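Local coordinates for putative oxidoreductase (Thermus thermophilus, PDB 2ISM), which folds as a six-bladed beta-propeller of the glucose/sorbosone dehydrogenase family and holds a bound calcium ion, at residues Asn184-Arg189 with Pro194-Leu199; Phe142-Met147 with Leu207-Lys212. One frame throughout, in Å; residues are numbered along the deposited sequence.

Interaction 1 (Asn184-Arg189 with Pro194-Leu199); sequences NPFLGR and PEVYSL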
loop_
_atom_site.group_PDB
_atom_site.type_symbol
_atom_site.label_atom_id
_atom_site.label_comp_id
_atom_site.label_asym_id
_atom_site.label_seq_id
_atom_site.Cartn_x
_atom_site.Cartn_y
_atom_site.Cartn_z
ATOM N N ASN B 184 27.656 -16.017 9.472
ATOM C CA ASN B 184 27.565 -16.489 8.091
ATOM C C ASN B 184 27.731 -18.011 8.090
ATOM O O ASN B 184 28.487 -18.566 8.888
ATOM C CB ASN B 184 28.631 -15.831 7.207
ATOM C CG ASN B 184 28.113 -14.587 6.487
ATOM O OD1 ASN B 184 28.819 -13.993 5.670
ATOM N ND2 ASN B 184 26.879 -14.193 6.782
ATOM N N PRO B 185 27.031 -18.702 7.178
ATOM C CA PRO B 185 27.038 -20.162 7.028
ATOM C C PRO B 185 28.350 -20.914 6.807
ATOM O O PRO B 185 28.468 -22.068 7.222
ATOM C CB PRO B 185 26.059 -20.385 5.877
ATOM C CG PRO B 185 26.290 -19.178 5.023
ATOM C CD PRO B 185 26.304 -18.072 6.059
ATOM N N PHE B 186 29.330 -20.281 6.173
ATOM C CA PHE B 186 30.587 -20.966 5.878
ATOM C C PHE B 186 31.808 -20.365 6.551
ATOM O O PHE B 186 32.938 -20.552 6.095
ATOM C CB PHE B 186 30.786 -20.999 4.360
ATOM C CG PHE B 186 29.611 -21.569 3.616
ATOM C CD1 PHE B 186 29.297 -22.921 3.716
ATOM C CD2 PHE B 186 28.792 -20.746 2.846
ATOM C CE1 PHE B 186 28.182 -23.450 3.060
ATOM C CE2 PHE B 186 27.675 -21.263 2.184
ATOM C CZ PHE B 186 27.368 -22.618 2.293
ATOM N N LEU B 187 31.574 -19.661 7.651
ATOM C CA LEU B 187 32.635 -19.006 8.401
ATOM C C LEU B 187 33.792 -19.909 8.831
ATOM O O LEU B 187 34.950 -19.482 8.826
ATOM C CB LEU B 187 32.030 -18.318 9.625
ATOM C CG LEU B 187 32.292 -16.816 9.782
ATOM C CD1 LEU B 187 32.336 -16.129 8.423
ATOM C CD2 LEU B 187 31.204 -16.216 10.661
ATOM N N GLY B 188 33.500 -21.154 9.186
ATOM C CA GLY B 188 34.570 -22.030 9.631
ATOM C C GLY B 188 35.208 -22.961 8.616
ATOM O O GLY B 188 36.315 -23.454 8.843
ATOM N N ARG B 189 34.528 -23.199 7.500
ATOM C CA ARG B 189 35.033 -24.110 6.478
ATOM C C ARG B 189 36.253 -23.628 5.695
ATOM O O ARG B 189 36.319 -22.481 5.261
ATOM C CB ARG B 189 33.914 -24.460 5.495
ATOM C CG ARG B 189 34.297 -25.560 4.524
ATOM C CD ARG B 189 33.185 -25.872 3.539
ATOM N NE ARG B 189 31.921 -26.167 4.203
ATOM C CZ ARG B 189 30.878 -26.728 3.599
ATOM N NH1 ARG B 189 30.957 -27.060 2.317
ATOM N NH2 ARG B 189 29.756 -26.949 4.270
ATOM N N PRO B 194 34.373 -16.719 3.341
ATOM C CA PRO B 194 33.506 -16.431 4.488
ATOM C C PRO B 194 32.388 -15.425 4.211
ATOM O O PRO B 194 31.431 -15.327 4.979
ATOM C CB PRO B 194 34.494 -15.951 5.552
ATOM C CG PRO B 194 35.553 -15.270 4.733
ATOM C CD PRO B 194 35.744 -16.232 3.573
ATOM N N GLU B 195 32.497 -14.690 3.108
ATOM C CA GLU B 195 31.478 -13.703 2.756
ATOM C C GLU B 195 30.204 -14.333 2.187
ATOM O O GLU B 195 29.150 -13.700 2.172
ATOM C CB GLU B 195 32.029 -12.704 1.728
ATOM C CG GLU B 195 33.273 -11.944 2.180
ATOM C CD GLU B 195 34.565 -12.679 1.863
ATOM O OE1 GLU B 195 34.511 -13.889 1.560
ATOM O OE2 GLU B 195 35.636 -12.040 1.923
ATOM N N VAL B 196 30.297 -15.579 1.730
ATOM C CA VAL B 196 29.148 -16.255 1.122
ATOM C C VAL B 196 27.958 -16.531 2.032
ATOM O O VAL B 196 28.102 -17.135 3.096
ATOM C CB VAL B 196 29.570 -17.591 0.471
ATOM C CG1 VAL B 196 28.342 -18.345 -0.034
ATOM C CG2 VAL B 196 30.521 -17.322 -0.676
ATOM N N TYR B 197 26.784 -16.086 1.590
ATOM C CA TYR B 197 25.547 -16.288 2.328
ATOM C C TYR B 197 24.774 -17.423 1.656
ATOM O O TYR B 197 24.274 -18.322 2.332
ATOM C CB TYR B 197 24.712 -15.011 2.325
ATOM C CG TYR B 197 23.513 -15.053 3.249
ATOM C CD1 TYR B 197 23.675 -15.050 4.636
ATOM C CD2 TYR B 197 22.216 -15.072 2.737
ATOM C CE1 TYR B 197 22.571 -15.059 5.492
ATOM C CE2 TYR B 197 21.106 -15.082 3.578
ATOM C CZ TYR B 197 21.292 -15.072 4.952
ATOM O OH TYR B 197 20.198 -15.050 5.784
ATOM N N SER B 198 24.667 -17.367 0.327
ATOM C CA SER B 198 23.992 -18.417 -0.443
ATOM C C SER B 198 24.731 -18.621 -1.768
ATOM O O SER B 198 25.426 -17.724 -2.241
ATOM C CB SER B 198 22.515 -18.067 -0.698
ATOM O OG SER B 198 22.364 -16.923 -1.518
ATOM N N LEU B 199 24.597 -19.803 -2.358
ATOM C CA LEU B 199 25.292 -20.093 -3.613
ATOM C C LEU B 199 24.367 -20.744 -4.634
ATOM O O LEU B 199 23.184 -20.938 -4.371
ATOM C CB LEU B 199 26.492 -21.014 -3.353
ATOM C CG LEU B 199 26.190 -22.438 -2.867
ATOM C CD1 LEU B 199 27.391 -23.332 -3.144
ATOM C CD2 LEU B 199 25.844 -22.432 -1.383
HETATM O O HOH W 1 29.919 -17.849 4.928
#
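F186 is the main apolar link between N184-R189 and P194-L199. Its neighbours P185 and L187 make smaller contacts. Residues N184 to L187 form a type I beta turn, which brings these three side chains up to the other segment. At CB of F186, the first torsion sets CG anti to the carbonyl carbon (chi1 -53°). This turns the ring toward V196 and L199. From CG the ring runs along two edges. On one, CD1 lies over a face of the R189 guanidinium, offset toward its rim. On the other, CD2 is 3.7 Å from V196 O, which meets the ring at its edge and near its plane. CE2 follows and touches V196 CG1 at 3.7 Å. CZ, the tip, lies 4.0 Å from L199 CD2, and these two side chains cross at about a right angle. P185 CB sits over one ring face, offset toward the rim.

V196 O has other neighbours. P185 CG comes within 3.3 Å of it. A water also binds it, donating a hydrogen bond of 2.7 Å from water oxygen to V196 O. The same water donates to P194 O at 2.9 Å and accepts from F186 N at 2.8 Å. One water thus joins the turn to two backbone carbonyls of the facing segment. Farther along the turn, L187 CD1 packs crosswise on P194 CB at 3.6 Å.

Strand 196-199 is the last strand of a propeller blade and pairs with strand 170-174. Y197 and S198 both face I171, a classic beta bulge. Their side chains also touch I237 of strand 232-237 in the next blade, and the Y197 ring meets Y149 of strand 148-151 edge-to-face.

Interaction 2 (Phe142-Met147 with Leu207-Lys212); sequences FGPDGM and LAWHPK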
loop_
_atom_site.group_PDB
_atom_site.type_symbol
_atom_site.label_atom_id
_atom_site.label_comp_id
_atom_site.label_asym_id
_atom_site.label_seq_id
_atom_site.Cartn_x
_atom_site.Cartn_y
_atom_site.Cartn_z
ATOM N N PHE B 142 20.974 -3.168 2.315
ATOM C CA PHE B 142 21.151 -3.481 3.723
ATOM C C PHE B 142 19.848 -4.095 4.216
ATOM O O PHE B 142 18.769 -3.537 4.009
ATOM C CB PHE B 142 21.494 -2.207 4.489
ATOM C CG PHE B 142 22.900 -1.724 4.242
ATOM C CD1 PHE B 142 23.967 -2.253 4.966
ATOM C CD2 PHE B 142 23.164 -0.785 3.252
ATOM C CE1 PHE B 142 25.279 -1.852 4.709
ATOM C CE2 PHE B 142 24.473 -0.373 2.982
ATOM C CZ PHE B 142 25.534 -0.908 3.710
ATOM N N GLY B 143 19.951 -5.256 4.850
ATOM C CA GLY B 143 18.763 -5.934 5.334
ATOM C C GLY B 143 18.304 -5.514 6.716
ATOM O O GLY B 143 18.897 -4.624 7.331
ATOM N N PRO B 144 17.235 -6.145 7.229
ATOM C CA PRO B 144 16.669 -5.856 8.551
ATOM C C PRO B 144 17.690 -6.063 9.663
ATOM O O PRO B 144 17.559 -5.503 10.751
ATOM C CB PRO B 144 15.514 -6.851 8.660
ATOM C CG PRO B 144 15.090 -7.045 7.244
ATOM C CD PRO B 144 16.409 -7.133 6.513
ATOM N N ASP B 145 18.698 -6.886 9.385
ATOM C CA ASP B 145 19.737 -7.179 10.360
ATOM C C ASP B 145 20.872 -6.160 10.304
ATOM O O ASP B 145 21.851 -6.276 11.034
ATOM C CB ASP B 145 20.297 -8.590 10.133
ATOM C CG ASP B 145 20.782 -8.809 8.706
ATOM O OD1 ASP B 145 20.878 -7.824 7.940
ATOM O OD2 ASP B 145 21.075 -9.970 8.354
ATOM N N GLY B 146 20.731 -5.164 9.436
ATOM C CA GLY B 146 21.750 -4.135 9.313
ATOM C C GLY B 146 22.985 -4.560 8.538
ATOM O O GLY B 146 23.976 -3.829 8.491
ATOM N N MET B 147 22.935 -5.737 7.922
ATOM C CA MET B 147 24.075 -6.238 7.164
ATOM C C MET B 147 23.947 -5.930 5.679
ATOM O O MET B 147 22.845 -5.741 5.167
ATOM C CB MET B 147 24.224 -7.747 7.375
ATOM C CG MET B 147 24.370 -8.126 8.847
ATOM S SD MET B 147 25.847 -7.387 9.596
ATOM C CE MET B 147 26.599 -8.769 10.271
ATOM N N LEU B 207 16.859 -8.177 -4.525
ATOM C CA LEU B 207 16.921 -8.424 -3.086
ATOM C C LEU B 207 15.741 -7.729 -2.427
ATOM O O LEU B 207 15.566 -6.523 -2.581
ATOM C CB LEU B 207 18.211 -7.856 -2.489
ATOM C CG LEU B 207 19.559 -8.498 -2.827
ATOM C CD1 LEU B 207 20.692 -7.635 -2.280
ATOM C CD2 LEU B 207 19.618 -9.897 -2.240
ATOM N N ALA B 208 14.936 -8.484 -1.688
ATOM C CA ALA B 208 13.785 -7.908 -1.005
ATOM C C ALA B 208 13.456 -8.718 0.244
ATOM O O ALA B 208 13.528 -9.946 0.233
ATOM C CB ALA B 208 12.591 -7.874 -1.943
ATOM N N TRP B 209 13.104 -8.029 1.323
ATOM C CA TRP B 209 12.764 -8.701 2.577
ATOM C C TRP B 209 11.276 -8.600 2.894
ATOM O O TRP B 209 10.680 -7.528 2.796
ATOM C CB TRP B 209 13.583 -8.105 3.726
ATOM C CG TRP B 209 15.028 -8.527 3.723
ATOM C CD1 TRP B 209 15.562 -9.635 4.320
ATOM C CD2 TRP B 209 16.116 -7.860 3.068
ATOM N NE1 TRP B 209 16.917 -9.698 4.079
ATOM C CE2 TRP B 209 17.281 -8.624 3.313
ATOM C CE3 TRP B 209 16.219 -6.693 2.300
ATOM C CZ2 TRP B 209 18.536 -8.255 2.815
ATOM C CZ3 TRP B 209 17.469 -6.327 1.804
ATOM C CH2 TRP B 209 18.610 -7.108 2.066
ATOM N N HIS B 210 10.675 -9.727 3.263
ATOM C CA HIS B 210 9.256 -9.759 3.604
ATOM C C HIS B 210 9.090 -8.932 4.882
ATOM O O HIS B 210 9.724 -9.209 5.902
ATOM C CB HIS B 210 8.810 -11.207 3.829
ATOM C CG HIS B 210 7.325 -11.379 3.894
ATOM N ND1 HIS B 210 6.567 -10.916 4.947
ATOM C CD2 HIS B 210 6.457 -11.959 3.030
ATOM C CE1 HIS B 210 5.294 -11.202 4.728
ATOM N NE2 HIS B 210 5.202 -11.833 3.573
ATOM N N PRO B 211 8.224 -7.908 4.843
ATOM C CA PRO B 211 7.987 -7.035 5.998
ATOM C C PRO B 211 7.548 -7.709 7.299
ATOM O O PRO B 211 7.867 -7.230 8.388
ATOM C CB PRO B 211 6.946 -6.046 5.470
ATOM C CG PRO B 211 6.168 -6.876 4.496
ATOM C CD PRO B 211 7.266 -7.615 3.761
ATOM N N LYS B 212 6.834 -8.821 7.189
ATOM C CA LYS B 212 6.347 -9.521 8.372
ATOM C C LYS B 212 7.329 -10.540 8.943
ATOM O O LYS B 212 7.578 -10.567 10.149
ATOM C CB LYS B 212 5.026 -10.231 8.050
ATOM C CG LYS B 212 3.972 -9.330 7.425
ATOM C CD LYS B 212 3.409 -8.337 8.431
ATOM C CE LYS B 212 3.340 -6.934 7.843
ATOM N NZ LYS B 212 2.648 -5.977 8.754
#
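G143 CA and P144 CD lie side by side over one face of the W209 indole, one above each of its rings. They come from a beta hairpin of the propeller: residues G143 to G146 form a type I turn between strands 140-142 and 148-151. W209 belongs to strand 208-209 of the following blade, so the contact bridges two blades near the surface.

Both approaches are CH-pi contacts. G143 CA sits 3.5 Å from the centroid of the six-membered ring, 14° off its normal. P144 CD sits 3.3 Å from the centroid of the five-membered ring, only 6° off its normal. The fit is tight, with G143 CA 3.4 Å from W209 CZ2. The first torsion of W209 (chi1 -74°) keeps CG beside the backbone N, and this carries the indole over the turn. Y149 also meets the indole, edge-to-face.

The turn is held by its own bonds. G146 N donates to G143 O at 2.8 Å, and G143 N donates to M147 O at 3.0 Å. G146 has a positive phi, which suits a glycine. D145 adds an Asx turn. Its OD2 reaches R173 in a salt bridge and the Y149 hydroxyl in a hydrogen bond. Its OD1 accepts from M147 N at 2.9 Å, with the donor above the carboxylate plane.

In the fold
Of the four segments, the chain reaches F142-M147 first, the hairpin turn between the first two strands of a blade. It then runs through strands 148-151 and 170-174 and enters a loop. Interaction 1 closes part of that loop, with four residues between its segments, just before and into strand 196-199. The chain next starts a new blade at strand 208-209, where interaction 2 closes a loop with 59 residues between its segments. Interaction 1 lies wholly within this larger loop. The centres of the two contacts are about 18 Å apart and the two do not touch. Interaction 1 packs a loop onto the last strand of a blade. Interaction 2 ties that blade to the next.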